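Local coordinates for FMN-binding protein (Syntrophomonas wolfei subsp. wolfei, PDB 3IN6) that binds flavin mononucleotide, may act in redox chemistry, and probably works as a two-fold symmetric dimer, at the interface of chains A and B. Coordinates in Å, arbitrary orientation; residue numbers count along the deposited sequence, not the author numbering. Chains: chain A/B, FMN-binding protein.

The interface of chains A and B. Residues chain A 38-40, 42, 77, 79; chain B 38, 42, 44.
The loop joining strands 33-38 and 44-48 of one chain meets its counterpart in the other, with the end of helix 68-77 and the start of strand 79-87 of chain A flanking the entering B:Tyr42. The two tyrosine rings, A:Tyr42 and B:Tyr42, stack almost parallel, their planes 8° apart and their centroids 4.5 Å from each other. They are displaced rather than eclipsed: CE1 of A:Tyr42 lies over one face of the B ring towards its rim, 3.5 Å from CE1 of B:Tyr42, and the side chains run nearly perpendicular. At the edge of the B ring, its phenol OH donates a hydrogen bond of 2.7 Å to the backbone O of A:Arg40, tilted 32° from that carbonyl's plane. Stack and bond together should restrict both the tilt and the slide of this ring. On the side opposite A:Tyr42, methyl CG2 of A:Thr77 meets the rim at CD1 of B:Tyr42 (3.8 Å), flanking the ring from there. Chi1 of 65° sets OG1 of A:Thr77 between its backbone N and carbonyl carbon, donating to O of A:Val38 from above the carbonyl plane, and leaves CG2 for the partner. The aliphatic chain of A:Lys79 runs beside the backbone O of B:Tyr42, its CB 3.3 Å away, without hydrogen bonding. Among the valines, CG1 of A:Val38 packs on CG2 of B:Val44 at 3.6 Å, and CG2 of A:Val38 meets CG2 of B:Val38 at 4.0 Å. The tyrosine and Val38 self-pairs straddle the two-fold axis; the other contacts have twins with chains exchanged. Strand and helix ends thus converge at the axis within a larger symmetric interface, consistent with a dimer.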
# COMPACT_ATOMS: atom_id res chain seq x y z
N VAL A 38 -0.29 1.94 10.30
CA VAL A 38 0.92 1.92 11.13
C VAL A 38 0.55 1.81 12.61
O VAL A 38 -0.53 2.23 12.99
CB VAL A 38 1.74 3.24 10.95
CG1 VAL A 38 0.97 4.43 11.48
CG2 VAL A 38 3.11 3.14 11.65
N ASP A 39 1.45 1.22 13.42
CA ASP A 39 1.24 1.15 14.88
C ASP A 39 2.13 2.17 15.59
O ASP A 39 2.90 2.88 14.92
CB ASP A 39 1.45 -0.26 15.46
CG ASP A 39 2.93 -0.68 15.59
OD1 ASP A 39 3.86 0.03 15.13
OD2 ASP A 39 3.15 -1.75 16.18
N ARG A 40 2.01 2.22 16.93
CA ARG A 40 2.72 3.18 17.78
C ARG A 40 4.26 3.09 17.68
O ARG A 40 4.97 4.04 18.04
CB ARG A 40 2.31 3.01 19.27
CG ARG A 40 2.59 1.60 19.76
CD ARG A 40 2.82 1.39 21.25
NE ARG A 40 1.59 1.19 21.98
CZ ARG A 40 1.44 0.39 23.03
NH1 ARG A 40 2.41 -0.38 23.50
NH2 ARG A 40 0.25 0.33 23.61
N TYR A 42 5.84 2.50 14.84
CA TYR A 42 6.15 2.82 13.45
C TYR A 42 6.14 1.62 12.49
O TYR A 42 6.57 1.74 11.34
CB TYR A 42 7.47 3.63 13.34
CG TYR A 42 7.41 4.95 14.08
CD1 TYR A 42 6.63 6.00 13.61
CD2 TYR A 42 8.13 5.15 15.25
CE1 TYR A 42 6.55 7.20 14.28
CE2 TYR A 42 8.06 6.37 15.94
CZ TYR A 42 7.27 7.38 15.44
OH TYR A 42 7.18 8.60 16.09
N THR A 77 -3.08 4.39 16.23
CA THR A 77 -2.62 5.64 15.64
C THR A 77 -3.67 6.43 14.86
O THR A 77 -3.49 7.63 14.65
CB THR A 77 -1.45 5.38 14.68
OG1 THR A 77 -1.91 4.60 13.55
CG2 THR A 77 -0.36 4.66 15.38
N LYS A 79 -4.17 6.67 11.72
CA LYS A 79 -3.77 7.17 10.40
C LYS A 79 -3.61 6.10 9.34
O LYS A 79 -3.23 4.99 9.62
CB LYS A 79 -2.52 8.03 10.51
CG LYS A 79 -2.74 9.23 11.46
CD LYS A 79 -1.82 10.41 11.17
CE LYS A 79 -1.82 11.42 12.33
NZ LYS A 79 -0.84 12.52 12.11
N VAL B 38 6.22 5.52 6.63
CA VAL B 38 5.60 6.40 7.61
C VAL B 38 6.59 7.43 8.16
O VAL B 38 7.78 7.13 8.30
CB VAL B 38 5.01 5.57 8.78
CG1 VAL B 38 6.11 4.82 9.49
CG2 VAL B 38 4.22 6.45 9.78
N TYR B 42 3.40 9.84 12.26
CA TYR B 42 2.50 8.73 11.90
C TYR B 42 1.70 8.87 10.60
O TYR B 42 0.74 8.13 10.39
CB TYR B 42 1.57 8.36 13.06
CG TYR B 42 2.33 7.90 14.27
CD1 TYR B 42 2.78 6.58 14.37
CD2 TYR B 42 2.62 8.78 15.30
CE1 TYR B 42 3.49 6.15 15.49
CE2 TYR B 42 3.34 8.36 16.40
CZ TYR B 42 3.76 7.04 16.49
OH TYR B 42 4.47 6.64 17.59
N VAL B 44 1.08 7.92 7.18
CA VAL B 44 1.46 6.78 6.34
C VAL B 44 1.43 7.21 4.87
O VAL B 44 0.56 7.99 4.44
CB VAL B 44 0.51 5.59 6.54
CG1 VAL B 44 1.03 4.35 5.81
CG2 VAL B 44 0.34 5.31 8.03